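Local structure of Lmo0305 protein (Listeria monocytogenes, 3PJ0) at residues G47-D52 with Y245-D250; K59-Q64 with R180-T185; A75-L80 with K109-I114; Q124-D129 with V141-P146; H95-L100 with R148-Q153. The protein is of unknown function but belongs to a family of pyridoxal phosphate-dependent enzymes with the aminotransferase-like fold, and forms a two-chain assembly. All coordinates share one frame; numbering follows the deposited sequence.

Interaction 1: residues G47-D52 with Y245-D250; sequences GAVIED and YILSAD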
# COMPACT_ATOMS: atom_id res chain seq x y z
N GLY A 47 16.01 5.09 3.55
CA GLY A 47 16.03 6.54 3.55
C GLY A 47 15.63 7.14 4.88
O GLY A 47 14.77 6.59 5.58
N ALA A 48 16.18 8.30 5.21
CA ALA A 48 15.89 8.89 6.52
C ALA A 48 14.40 9.01 6.86
O ALA A 48 14.01 8.69 7.97
CB ALA A 48 16.57 10.28 6.65
N VAL A 49 13.56 9.43 5.91
CA VAL A 49 12.16 9.68 6.26
C VAL A 49 11.48 8.42 6.82
O VAL A 49 10.78 8.53 7.82
CB VAL A 49 11.32 10.35 5.13
CG1 VAL A 49 11.26 9.51 3.88
CG2 VAL A 49 9.89 10.61 5.63
N ILE A 50 11.73 7.25 6.23
CA ILE A 50 11.14 6.01 6.72
C ILE A 50 11.93 5.42 7.88
O ILE A 50 11.35 5.01 8.89
CB ILE A 50 10.92 4.96 5.58
CG1 ILE A 50 10.11 3.76 6.11
CG2 ILE A 50 12.26 4.52 4.95
CD1 ILE A 50 9.76 2.72 5.04
N GLU A 51 13.25 5.40 7.77
CA GLU A 51 14.09 4.81 8.83
C GLU A 51 13.97 5.53 10.16
O GLU A 51 13.92 4.88 11.21
CB GLU A 51 15.56 4.78 8.40
CG GLU A 51 15.79 3.90 7.21
CD GLU A 51 17.25 3.79 6.83
OE1 GLU A 51 18.09 3.84 7.77
OE2 GLU A 51 17.54 3.63 5.61
N ASP A 52 13.93 6.87 10.13
CA ASP A 52 13.77 7.63 11.36
C ASP A 52 12.41 7.34 12.02
O ASP A 52 12.35 7.26 13.24
CB ASP A 52 13.92 9.12 11.12
CG ASP A 52 15.34 9.51 10.66
OD1 ASP A 52 16.21 8.65 10.58
OD2 ASP A 52 15.54 10.67 10.33
N TYR A 245 2.18 8.69 3.64
CA TYR A 245 1.59 8.08 4.83
C TYR A 245 2.53 8.21 6.03
O TYR A 245 2.08 8.39 7.12
CB TYR A 245 1.23 6.60 4.60
CG TYR A 245 0.23 6.34 3.50
CD1 TYR A 245 -0.90 7.12 3.36
CD2 TYR A 245 0.40 5.28 2.63
CE1 TYR A 245 -1.82 6.88 2.33
CE2 TYR A 245 -0.52 5.02 1.61
CZ TYR A 245 -1.62 5.82 1.48
OH TYR A 245 -2.52 5.56 0.47
N ILE A 246 3.84 8.13 5.82
CA ILE A 246 4.78 8.27 6.97
C ILE A 246 4.73 9.67 7.57
O ILE A 246 4.54 9.86 8.78
CB ILE A 246 6.25 7.95 6.58
CG1 ILE A 246 6.40 6.48 6.18
CG2 ILE A 246 7.24 8.23 7.75
CD1 ILE A 246 7.64 6.25 5.33
N LEU A 247 4.85 10.68 6.71
CA LEU A 247 4.77 12.08 7.20
C LEU A 247 3.46 12.40 7.93
O LEU A 247 3.48 13.07 8.99
CB LEU A 247 5.05 13.08 6.09
CG LEU A 247 6.48 13.00 5.51
CD1 LEU A 247 6.56 13.84 4.24
CD2 LEU A 247 7.63 13.34 6.53
N SER A 248 2.32 12.00 7.35
CA SER A 248 1.02 12.21 7.97
C SER A 248 0.89 11.39 9.26
O SER A 248 0.32 11.90 10.24
CB SER A 248 -0.14 11.93 7.01
OG SER A 248 -0.01 10.67 6.41
N ALA A 249 1.41 10.16 9.28
CA ALA A 249 1.36 9.33 10.51
C ALA A 249 2.12 10.00 11.63
O ALA A 249 1.61 10.17 12.72
CB ALA A 249 1.94 7.91 10.27
N ASP A 250 3.31 10.48 11.32
CA ASP A 250 4.14 11.17 12.35
C ASP A 250 3.50 12.49 12.81
O ASP A 250 3.44 12.78 14.01
CB ASP A 250 5.54 11.38 11.80
CG ASP A 250 6.58 11.53 12.90
OD1 ASP A 250 6.33 11.15 14.06
OD2 ASP A 250 7.67 12.05 12.58
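V49 and I50, in the first turn of helix 48-61, pack against I246 and L247 of helix 243-256; the axes of segments 48-52 and 245-250 approach to 10.1 Å at 46°. G47 opens the helix as its N-cap residue, and its phi of 115° suits glycine, which has no CB to meet the preceding carbonyl oxygen. Its N donates to OE2 of E51 at 3.0 Å, reaching the carboxylate from its anti side and somewhat out of plane; E51 itself points away from helix 243-256. V49 turns toward that helix. Its CG2 branch, set opposite the backbone N, faces the partner: it lies 3.7 Å from CD2 of L247 and 4.1 Å from CG2 of I246. The carbonyl of V49 shares in the packing, since its O is 3.6 Å from I246 CG2. At I50, in one of its two modelled conformers, the contact starts close to the backbone, with CB 3.5 Å from CD1 of I246. The two branches of I246 divide the work, CG2 serving V49 and CD1 serving I50. F68 of strand 65-69 touches both isoleucines from outside the pair, and L247 also packs on V25 of the second subunit. Branched aliphatic side chains suit this helix pair because the attraction is dispersive and hydrophobic: it depends on close fit and removal of water rather than on polar pairing.

Interaction 2: residues K59-Q64 with R180-T185; sequences KILGKQ and RLWEIT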
# COMPACT_ATOMS: atom_id res chain seq x y z
N LYS A 59 11.35 2.54 19.40
CA LYS A 59 11.75 2.98 20.75
C LYS A 59 10.54 3.18 21.69
O LYS A 59 10.55 2.77 22.85
CB LYS A 59 12.61 4.24 20.66
CG LYS A 59 13.11 4.76 21.98
CD LYS A 59 14.06 5.90 21.76
CE LYS A 59 14.71 6.37 23.04
NZ LYS A 59 15.59 7.55 22.77
N ILE A 60 9.48 3.80 21.16
CA ILE A 60 8.23 4.01 21.92
C ILE A 60 7.56 2.67 22.33
O ILE A 60 7.01 2.55 23.42
CB ILE A 60 7.24 4.87 21.11
CG1 ILE A 60 7.67 6.34 21.15
CG2 ILE A 60 5.84 4.76 21.68
CD1 ILE A 60 7.04 7.19 20.05
N LEU A 61 7.67 1.67 21.48
CA LEU A 61 7.13 0.35 21.77
C LEU A 61 8.09 -0.58 22.49
O LEU A 61 7.71 -1.70 22.88
CB LEU A 61 6.65 -0.31 20.49
CG LEU A 61 5.63 0.49 19.65
CD1 LEU A 61 5.32 -0.28 18.38
CD2 LEU A 61 4.38 0.75 20.51
N GLY A 62 9.32 -0.11 22.73
CA GLY A 62 10.34 -0.92 23.44
C GLY A 62 10.81 -2.16 22.69
O GLY A 62 11.16 -3.17 23.31
N LYS A 63 10.84 -2.08 21.37
CA LYS A 63 11.28 -3.20 20.53
C LYS A 63 12.58 -2.84 19.80
O LYS A 63 12.90 -1.65 19.63
CB LYS A 63 10.18 -3.60 19.54
CG LYS A 63 8.87 -4.07 20.16
CD LYS A 63 9.10 -5.23 21.10
CE LYS A 63 7.83 -5.67 21.84
NZ LYS A 63 8.18 -6.85 22.72
N GLN A 64 13.32 -3.86 19.38
CA GLN A 64 14.60 -3.63 18.71
C GLN A 64 14.46 -2.89 17.38
O GLN A 64 15.26 -2.02 17.05
CB GLN A 64 15.32 -4.97 18.44
CG GLN A 64 15.76 -5.77 19.68
CD GLN A 64 16.61 -7.00 19.31
OE1 GLN A 64 16.49 -7.55 18.20
NE2 GLN A 64 17.49 -7.42 20.24
N ARG A 180 -5.55 -0.18 18.22
CA ARG A 180 -6.01 0.85 19.17
C ARG A 180 -5.19 0.85 20.45
O ARG A 180 -5.70 1.10 21.55
CB ARG A 180 -7.50 0.65 19.48
CG ARG A 180 -8.42 0.92 18.27
CD ARG A 180 -9.88 0.49 18.48
NE ARG A 180 -10.63 0.79 17.26
CZ ARG A 180 -10.63 0.02 16.16
NH1 ARG A 180 -9.97 -1.13 16.11
NH2 ARG A 180 -11.33 0.41 15.10
N LEU A 181 -3.90 0.53 20.33
CA LEU A 181 -3.04 0.53 21.53
C LEU A 181 -2.94 1.88 22.26
O LEU A 181 -2.97 1.93 23.49
CB LEU A 181 -1.61 0.12 21.16
CG LEU A 181 -0.59 0.14 22.31
CD1 LEU A 181 -0.96 -0.88 23.44
CD2 LEU A 181 0.79 -0.15 21.71
N TRP A 182 -2.78 2.95 21.51
CA TRP A 182 -2.56 4.26 22.08
C TRP A 182 -3.72 4.66 23.01
O TRP A 182 -3.53 5.27 24.05
CB TRP A 182 -2.40 5.32 20.99
CG TRP A 182 -1.49 4.89 19.82
CD1 TRP A 182 -1.90 4.70 18.53
CD2 TRP A 182 -0.09 4.60 19.83
NE1 TRP A 182 -0.84 4.34 17.73
CE2 TRP A 182 0.28 4.25 18.51
CE3 TRP A 182 0.89 4.59 20.83
CZ2 TRP A 182 1.60 3.89 18.16
CZ3 TRP A 182 2.19 4.25 20.48
CH2 TRP A 182 2.53 3.91 19.14
N GLU A 183 -4.92 4.26 22.60
CA GLU A 183 -6.13 4.58 23.32
C GLU A 183 -6.31 3.90 24.68
O GLU A 183 -7.16 4.34 25.47
CB GLU A 183 -7.35 4.22 22.46
CG GLU A 183 -7.50 4.97 21.16
CD GLU A 183 -6.84 4.34 19.94
OE1 GLU A 183 -5.65 4.01 19.99
OE2 GLU A 183 -7.53 4.26 18.90
N ILE A 184 -5.57 2.81 24.94
CA ILE A 184 -5.72 2.05 26.20
C ILE A 184 -4.70 2.36 27.31
O ILE A 184 -4.88 1.94 28.45
CB ILE A 184 -5.77 0.51 25.93
CG1 ILE A 184 -4.39 -0.07 25.54
CG2 ILE A 184 -6.81 0.18 24.88
CD1 ILE A 184 -4.38 -1.55 25.33
N THR A 185 -3.65 3.10 27.02
CA THR A 185 -2.65 3.38 28.06
C THR A 185 -3.24 4.16 29.25
O THR A 185 -2.90 3.89 30.39
CB THR A 185 -1.36 4.03 27.51
OG1 THR A 185 -1.63 5.34 27.03
CG2 THR A 185 -0.78 3.18 26.38
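W182 meets I60 and L61 where the C-terminal end of helix 48-61, closed by a Schellman motif at G62, comes up to the loop that follows strand 173-178 of the central mixed sheet. The positive phi of G62 (66°) favours glycine, and its N returns to the O of K59 at 3.1 Å as the chain leaves the helix. On the loop side, residues 181-184 have helical backbone angles but lack the regular bonds; L181 points its CB at the helix end, while W182 reaches it with the far side of its indole. From CB of W182, a chi1 of -44° sets CG opposite the carbonyl carbon, and the six-membered ring ends up beside I60 and L61. Its five-membered ring turns the polar NE1 elsewhere, to the O of S205, so the one N-H of the indole is satisfied while its carbon rim remains for apolar packing. On the six-membered ring, CZ3 receives CG2 of I60 at 3.9 Å, at the ring edge and near its plane; the same CZ3 is 4.1 Å from CD2 of L61. At the far tip, CH2 lies 3.9 Å from L61 CD2, which approaches obliquely. A broad indole suits this place because it spans two successive residues of the helix. F253 adds an edge-to-face ring contact, and V204 of strand 201-205 touches L61, L181 and W182 alike. Where L61 and L181 run antiparallel alongside each other, the two CD2 methyls are 3.9 Å apart.

Interaction 3: residues A75-L80 with K109-I114; sequences AQQIAL and KELQQI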
# COMPACT_ATOMS: atom_id res chain seq x y z
N ALA A 75 0.42 -6.46 7.41
CA ALA A 75 1.43 -6.64 8.47
C ALA A 75 1.17 -7.81 9.41
O ALA A 75 2.11 -8.55 9.75
CB ALA A 75 1.59 -5.36 9.26
N GLN A 76 -0.10 -8.02 9.78
CA GLN A 76 -0.46 -9.07 10.76
C GLN A 76 -0.49 -10.48 10.17
O GLN A 76 -0.04 -11.41 10.83
CB GLN A 76 -1.74 -8.73 11.48
CG GLN A 76 -1.60 -7.50 12.33
CD GLN A 76 -2.63 -7.46 13.44
OE1 GLN A 76 -2.28 -7.55 14.62
NE2 GLN A 76 -3.91 -7.38 13.06
N GLN A 77 -0.98 -10.64 8.94
CA GLN A 77 -0.89 -11.94 8.25
C GLN A 77 0.59 -12.38 8.18
O GLN A 77 0.93 -13.56 8.38
CB GLN A 77 -1.41 -11.82 6.84
CG GLN A 77 -2.88 -11.65 6.70
CD GLN A 77 -3.22 -11.54 5.23
OE1 GLN A 77 -2.56 -12.18 4.40
NE2 GLN A 77 -4.25 -10.73 4.91
N ILE A 78 1.46 -11.42 7.86
CA ILE A 78 2.91 -11.65 7.80
C ILE A 78 3.49 -12.03 9.17
O ILE A 78 4.28 -12.98 9.26
CB ILE A 78 3.65 -10.41 7.20
CG1 ILE A 78 3.30 -10.30 5.73
CG2 ILE A 78 5.20 -10.49 7.40
CD1 ILE A 78 3.75 -8.95 5.07
N ALA A 79 3.08 -11.34 10.23
CA ALA A 79 3.59 -11.64 11.57
C ALA A 79 3.28 -13.10 11.92
O ALA A 79 4.17 -13.83 12.37
CB ALA A 79 2.98 -10.65 12.65
N LEU A 80 2.03 -13.51 11.72
CA LEU A 80 1.59 -14.87 12.07
C LEU A 80 2.31 -15.94 11.22
O LEU A 80 2.67 -17.01 11.76
CB LEU A 80 0.05 -15.00 11.97
CG LEU A 80 -0.76 -14.04 12.89
CD1 LEU A 80 -2.24 -14.24 12.78
CD2 LEU A 80 -0.27 -14.16 14.38
N LYS A 109 -6.21 -17.22 5.76
CA LYS A 109 -6.49 -18.57 5.27
C LYS A 109 -6.05 -18.79 3.81
O LYS A 109 -5.43 -19.81 3.46
CB LYS A 109 -7.98 -18.85 5.40
CG LYS A 109 -8.45 -18.85 6.90
CD LYS A 109 -9.94 -18.94 7.02
CE LYS A 109 -10.40 -18.72 8.51
NZ LYS A 109 -11.89 -18.62 8.59
N GLU A 110 -6.37 -17.83 2.94
CA GLU A 110 -6.16 -18.00 1.50
C GLU A 110 -4.73 -17.76 1.05
O GLU A 110 -4.28 -18.38 0.08
CB GLU A 110 -7.09 -17.08 0.71
CG GLU A 110 -8.58 -17.33 0.90
CD GLU A 110 -9.15 -18.48 0.09
OE1 GLU A 110 -8.40 -19.32 -0.50
OE2 GLU A 110 -10.40 -18.55 0.04
N LEU A 111 -4.03 -16.83 1.70
CA LEU A 111 -2.67 -16.48 1.33
C LEU A 111 -1.61 -17.23 2.15
O LEU A 111 -0.52 -17.50 1.66
CB LEU A 111 -2.43 -14.98 1.40
CG LEU A 111 -3.12 -14.12 0.32
CD1 LEU A 111 -2.97 -12.65 0.63
CD2 LEU A 111 -2.58 -14.47 -1.10
N GLN A 112 -1.95 -17.59 3.39
CA GLN A 112 -0.97 -18.24 4.25
C GLN A 112 -1.33 -19.68 4.63
O GLN A 112 -0.52 -20.39 5.24
CB GLN A 112 -0.74 -17.39 5.51
CG GLN A 112 -0.11 -16.02 5.29
CD GLN A 112 1.26 -16.10 4.62
OE1 GLN A 112 1.94 -17.11 4.71
NE2 GLN A 112 1.64 -15.05 3.93
N GLN A 113 -2.53 -20.13 4.25
CA GLN A 113 -2.98 -21.49 4.61
C GLN A 113 -2.77 -21.75 6.10
O GLN A 113 -2.38 -22.86 6.51
CB GLN A 113 -2.30 -22.59 3.78
CG GLN A 113 -2.63 -22.54 2.31
CD GLN A 113 -1.75 -21.59 1.60
OE1 GLN A 113 -0.53 -21.62 1.78
NE2 GLN A 113 -2.33 -20.76 0.75
N ILE A 114 -3.03 -20.72 6.90
CA ILE A 114 -3.01 -20.79 8.35
C ILE A 114 -4.44 -21.10 8.84
O ILE A 114 -5.43 -20.59 8.28
CB ILE A 114 -2.42 -19.52 8.95
CG1 ILE A 114 -0.89 -19.58 8.80
CG2 ILE A 114 -2.90 -19.28 10.45
CD1 ILE A 114 -0.11 -18.32 9.28
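The flat carboxamide of Q77 turns its oxygen to L111, with OE1 3.8 Å from CD1 and 4.1 Å from CB of that leucine. The carboxamide of Q112 plays no such part: it is the CG methylene of this residue that comes up to Q77, 4.1 Å from the backbone O. Beyond CG the Q77 chain is extended (chi2 180°), which carries its amide out to helix 107-112, whereas Q112 bends at chi2 (-59°) and leads its own amide aside. One turn further along helix 72-87, CD1 of I114 rests 3.9 Å from the C of L80 and 4.3 Å from its CB. Q113, with positive phi, ends the helical run just before I114.

Both glutamines are buried, and both are satisfied by partners beyond these two segments. The hydroxyl of Y235 is bonded to Q77 OE1 and also to Q112 NE2, R81 donates to Q112 OE1, and the O of R234 of the second subunit accepts from Q77 NE2. Neutral amides probably suit this site near the subunit interface because they offer donor and acceptor without adding a charge of their own. The aliphatic groups lie mostly against amide and backbone polar atoms, with one loose apolar pair, L80 and I114.

Interaction 4: residues Q124-D129 with V141-P146; sequences QLLTID and VLIELP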
# COMPACT_ATOMS: atom_id res chain seq x y z
N GLN A 124 -17.85 -12.29 24.05
CA GLN A 124 -17.10 -11.94 25.27
C GLN A 124 -15.62 -12.05 25.12
O GLN A 124 -15.13 -12.58 24.12
CB GLN A 124 -17.57 -12.78 26.48
CG GLN A 124 -17.52 -14.27 26.29
CD GLN A 124 -18.27 -15.04 27.40
OE1 GLN A 124 -17.85 -15.06 28.56
NE2 GLN A 124 -19.35 -15.70 27.03
N LEU A 125 -14.92 -11.50 26.09
CA LEU A 125 -13.47 -11.57 26.09
C LEU A 125 -12.99 -13.00 26.17
O LEU A 125 -13.56 -13.85 26.88
CB LEU A 125 -12.88 -10.79 27.28
CG LEU A 125 -12.88 -9.28 27.21
CD1 LEU A 125 -12.61 -8.67 28.59
CD2 LEU A 125 -11.81 -8.79 26.17
N LEU A 126 -11.94 -13.28 25.42
CA LEU A 126 -11.29 -14.58 25.50
C LEU A 126 -10.58 -14.62 26.86
O LEU A 126 -10.24 -13.57 27.42
CB LEU A 126 -10.29 -14.76 24.37
CG LEU A 126 -8.98 -13.97 24.34
CD1 LEU A 126 -7.85 -14.54 25.27
CD2 LEU A 126 -8.43 -13.90 22.90
N THR A 127 -10.37 -15.82 27.38
CA THR A 127 -9.62 -15.96 28.64
C THR A 127 -8.50 -16.98 28.52
O THR A 127 -8.44 -17.77 27.57
CB THR A 127 -10.52 -16.44 29.78
OG1 THR A 127 -10.89 -17.78 29.51
CG2 THR A 127 -11.76 -15.52 29.93
N ILE A 128 -7.61 -16.96 29.51
CA ILE A 128 -6.54 -17.97 29.58
C ILE A 128 -7.14 -19.39 29.56
O ILE A 128 -6.52 -20.30 29.03
CB ILE A 128 -5.62 -17.75 30.81
CG1 ILE A 128 -4.31 -18.55 30.64
CG2 ILE A 128 -6.36 -18.13 32.11
CD1 ILE A 128 -3.23 -18.23 31.69
N ASP A 129 -8.33 -19.58 30.14
CA ASP A 129 -9.02 -20.87 30.15
C ASP A 129 -9.31 -21.36 28.71
O ASP A 129 -9.25 -22.56 28.42
CB ASP A 129 -10.35 -20.81 30.93
CG ASP A 129 -10.18 -20.36 32.39
OD1 ASP A 129 -10.46 -21.18 33.29
OD2 ASP A 129 -9.77 -19.19 32.66
N VAL A 141 -0.75 -17.00 19.53
CA VAL A 141 -2.02 -16.48 19.98
C VAL A 141 -1.93 -15.00 19.65
O VAL A 141 -0.87 -14.35 19.84
CB VAL A 141 -2.23 -16.69 21.51
CG1 VAL A 141 -3.41 -15.88 22.05
CG2 VAL A 141 -2.44 -18.17 21.79
N LEU A 142 -3.03 -14.46 19.17
CA LEU A 142 -3.13 -13.04 18.84
C LEU A 142 -4.15 -12.46 19.78
O LEU A 142 -5.22 -13.04 19.98
CB LEU A 142 -3.56 -12.84 17.38
CG LEU A 142 -3.86 -11.41 16.89
CD1 LEU A 142 -3.69 -11.36 15.34
CD2 LEU A 142 -5.26 -10.88 17.28
N ILE A 143 -3.80 -11.32 20.40
CA ILE A 143 -4.67 -10.60 21.34
C ILE A 143 -4.91 -9.19 20.78
O ILE A 143 -3.99 -8.52 20.35
CB ILE A 143 -3.98 -10.46 22.73
CG1 ILE A 143 -3.58 -11.83 23.29
CG2 ILE A 143 -4.81 -9.62 23.66
CD1 ILE A 143 -4.73 -12.82 23.52
N GLU A 144 -6.16 -8.75 20.80
CA GLU A 144 -6.53 -7.40 20.33
C GLU A 144 -6.92 -6.55 21.55
O GLU A 144 -7.90 -6.87 22.23
CB GLU A 144 -7.70 -7.50 19.34
CG GLU A 144 -8.12 -6.18 18.73
CD GLU A 144 -9.43 -6.27 17.94
OE1 GLU A 144 -9.60 -7.22 17.12
OE2 GLU A 144 -10.26 -5.38 18.15
N LEU A 145 -6.13 -5.51 21.84
CA LEU A 145 -6.36 -4.62 22.98
C LEU A 145 -6.78 -3.24 22.45
O LEU A 145 -5.99 -2.57 21.78
CB LEU A 145 -5.11 -4.46 23.85
CG LEU A 145 -4.46 -5.69 24.42
CD1 LEU A 145 -3.13 -5.40 25.12
CD2 LEU A 145 -5.42 -6.40 25.39
N PRO A 146 -8.04 -2.84 22.68
CA PRO A 146 -9.14 -3.54 23.30
C PRO A 146 -9.85 -4.34 22.24
O PRO A 146 -9.51 -4.18 21.06
CB PRO A 146 -10.01 -2.40 23.80
CG PRO A 146 -9.88 -1.38 22.77
CD PRO A 146 -8.48 -1.52 22.19
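L126, in the extended chain leading into helix 128-132, comes level with I143 of strand 140-144, the CA atoms 8.8 Å apart, so that side chains rather than backbones make the contact. L126 points toward the strand. A chi1 of 71° tucks its CG over the backbone, flanked by N and C, and from there both methyls reach one atom: CD1 of I143 lies 3.9 Å from L126 CD2 and 4.0 Å from L126 CD1. The isoleucine thus pushes the end of its longer branch into the fork of the leucine, and the two side chains lie roughly perpendicular. L126 CD2 is also 4.4 Å from the O of L142, a looser approach.

Strand 140-144 is an inner strand of the mixed seven-stranded sheet that forms the core of this aminotransferase-like fold; I143 is bonded through its backbone to H175 and D177 of strand 173-178, while L142 pairs with A93 of the strand on its other flank. I163 of helix 157-170 also packs on L126. T127 is the N-cap of helix 128-132: its OG1 caps a backbone N in the first turn, a task a threonine hydroxyl suits, while its own N is bonded to D130 OD2. With one isoleucine methyl against two leucine methyls, only 91 Å² buried and no directional bond between the segments, shape rather than polar pairing sets how they meet.

Interaction 5: residues H95-L100 with R148-Q153; sequences HPLSHL and REIGGQ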
# COMPACT_ATOMS: atom_id res chain seq x y z
N HIS A 95 -9.54 -14.43 19.11
CA HIS A 95 -10.95 -14.20 19.34
C HIS A 95 -11.73 -14.42 18.01
O HIS A 95 -11.23 -14.09 16.94
CB HIS A 95 -11.17 -12.76 19.84
CG HIS A 95 -12.56 -12.47 20.31
ND1 HIS A 95 -13.57 -12.09 19.46
CD2 HIS A 95 -13.10 -12.49 21.56
CE1 HIS A 95 -14.69 -11.91 20.15
NE2 HIS A 95 -14.43 -12.14 21.43
N PRO A 96 -12.96 -14.97 18.08
CA PRO A 96 -13.79 -15.18 16.88
C PRO A 96 -13.99 -13.95 15.94
O PRO A 96 -14.18 -14.09 14.73
CB PRO A 96 -15.16 -15.57 17.48
CG PRO A 96 -14.82 -16.22 18.75
CD PRO A 96 -13.64 -15.46 19.29
N LEU A 97 -13.92 -12.75 16.52
CA LEU A 97 -14.14 -11.51 15.77
C LEU A 97 -12.84 -10.77 15.50
O LEU A 97 -12.85 -9.55 15.25
CB LEU A 97 -15.15 -10.62 16.51
CG LEU A 97 -16.50 -11.26 16.81
CD1 LEU A 97 -17.54 -10.26 17.37
CD2 LEU A 97 -17.04 -11.92 15.55
N SER A 98 -11.72 -11.49 15.52
CA SER A 98 -10.45 -10.87 15.14
C SER A 98 -10.58 -10.27 13.75
O SER A 98 -11.34 -10.75 12.91
CB SER A 98 -9.30 -11.86 15.15
OG SER A 98 -8.13 -11.26 14.60
N HIS A 99 -9.82 -9.21 13.50
CA HIS A 99 -9.91 -8.52 12.22
C HIS A 99 -9.49 -9.49 11.12
O HIS A 99 -10.03 -9.46 10.01
CB HIS A 99 -9.03 -7.26 12.25
CG HIS A 99 -9.21 -6.34 11.09
ND1 HIS A 99 -8.53 -6.48 9.90
CD2 HIS A 99 -9.94 -5.21 10.97
CE1 HIS A 99 -8.84 -5.49 9.08
NE2 HIS A 99 -9.70 -4.70 9.70
N LEU A 100 -8.54 -10.36 11.44
CA LEU A 100 -8.07 -11.37 10.51
C LEU A 100 -9.16 -12.37 10.09
O LEU A 100 -9.20 -12.84 8.96
CB LEU A 100 -6.90 -12.16 11.13
CG LEU A 100 -5.48 -11.56 11.38
CD1 LEU A 100 -4.72 -11.49 10.11
CD2 LEU A 100 -5.44 -10.22 12.19
N ARG A 148 -12.40 -4.51 19.92
CA ARG A 148 -13.32 -3.53 19.32
C ARG A 148 -14.73 -4.03 19.00
O ARG A 148 -15.70 -3.32 19.25
CB ARG A 148 -12.69 -2.97 18.05
CG ARG A 148 -13.54 -1.94 17.30
CD ARG A 148 -14.38 -2.57 16.16
NE ARG A 148 -14.95 -1.49 15.36
CZ ARG A 148 -15.30 -1.53 14.07
NH1 ARG A 148 -15.18 -2.63 13.34
NH2 ARG A 148 -15.77 -0.43 13.49
N GLU A 149 -14.85 -5.23 18.45
CA GLU A 149 -16.16 -5.74 18.02
C GLU A 149 -17.13 -6.00 19.17
O GLU A 149 -18.33 -6.13 18.95
CB GLU A 149 -16.01 -6.99 17.15
CG GLU A 149 -15.23 -6.73 15.88
CD GLU A 149 -15.97 -5.95 14.80
OE1 GLU A 149 -17.21 -5.96 14.76
OE2 GLU A 149 -15.27 -5.36 13.96
N ILE A 150 -16.61 -6.06 20.40
CA ILE A 150 -17.49 -6.24 21.56
C ILE A 150 -17.55 -4.94 22.41
O ILE A 150 -17.87 -4.95 23.58
CB ILE A 150 -17.18 -7.53 22.37
CG1 ILE A 150 -15.76 -7.54 22.92
CG2 ILE A 150 -17.39 -8.75 21.51
CD1 ILE A 150 -15.52 -8.71 23.85
N GLY A 151 -17.24 -3.83 21.77
CA GLY A 151 -17.35 -2.53 22.39
C GLY A 151 -16.09 -1.92 22.91
O GLY A 151 -16.14 -0.86 23.50
N GLY A 152 -14.95 -2.58 22.69
CA GLY A 152 -13.68 -2.07 23.20
C GLY A 152 -13.48 -2.58 24.62
O GLY A 152 -13.32 -1.79 25.57
N GLN A 153 -13.51 -3.90 24.79
CA GLN A 153 -13.31 -4.48 26.12
C GLN A 153 -11.85 -4.91 26.36
O GLN A 153 -11.13 -5.28 25.40
CB GLN A 153 -14.25 -5.67 26.32
CG GLN A 153 -15.76 -5.36 26.29
CD GLN A 153 -16.61 -6.57 26.63
OE1 GLN A 153 -16.31 -7.33 27.59
NE2 GLN A 153 -17.71 -6.74 25.91
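L97 and E149 make the main apolar contact: CD1 of L97 lies 3.6 Å from CB of E149, and their CB atoms are 3.8 Å apart. E149 enters with its methylenes, CG passing 3.7 Å from the O of L97, and its chain then bends at chi2 (-74°), turning the carboxylate off from the leucine. I150 adds a more distant touch, its CD1 4.3 Å from NE2 of H95 and oblique to that ring. A glutamate suits this spot because its stem packs like an aliphatic chain while its carboxylate meets R148 and H103.

Most of the hydrogen bonds run within a segment. H95 starts a type I beta turn ending at S98, and its ring braces that turn, ND1 accepting from the N of L97 at 3.0 Å; its NE2 donates outside, to the O of Q124. S98 is the N-cap of helix 99-102, its OG taking a weak bond from the N of L100. In the other segment G152 and Q153 both face Q147, a G1 beta bulge, and the positive phi of G152 (87°) is natural to glycine. NE2 of Q153 returns to the O of I150 at 2.9 Å.

Among the charged groups, R148 and E149 form a salt bridge, NH1 approaching OE2 from above the carboxylate plane at 2.8 Å. H103 is bonded to the same OE2, while NE of R148 makes a second salt bridge with E333. A (4R)-2-methylpentane-2,4-diol, probably from the crystallisation liquor, lies about 4 Å from the E149 side chain.

Interactions 1 and 2 use the two ends of helix 48-61, their centres 17 Å apart. Interactions 4 and 5 are close neighbours, with centres 9 Å apart, joined by a probable hydrogen bond from H95 NE2 to Q124 O. L142 of interaction 4 packs on Q76 and L80 of interaction 3, and L100 of interaction 5 packs on Q76 and Q77. R180 ties interaction 2 to the cofactor: its NH1 is bonded to O3 of the pyridoxal phosphate carried by the modified lysine at position 208. Its CZ also packs on R148 CG at 3.7 Å, so R148, in a segment of interaction 5, probably lies in the cofactor's second shell. Interactions 1 and 3 both touch the second subunit.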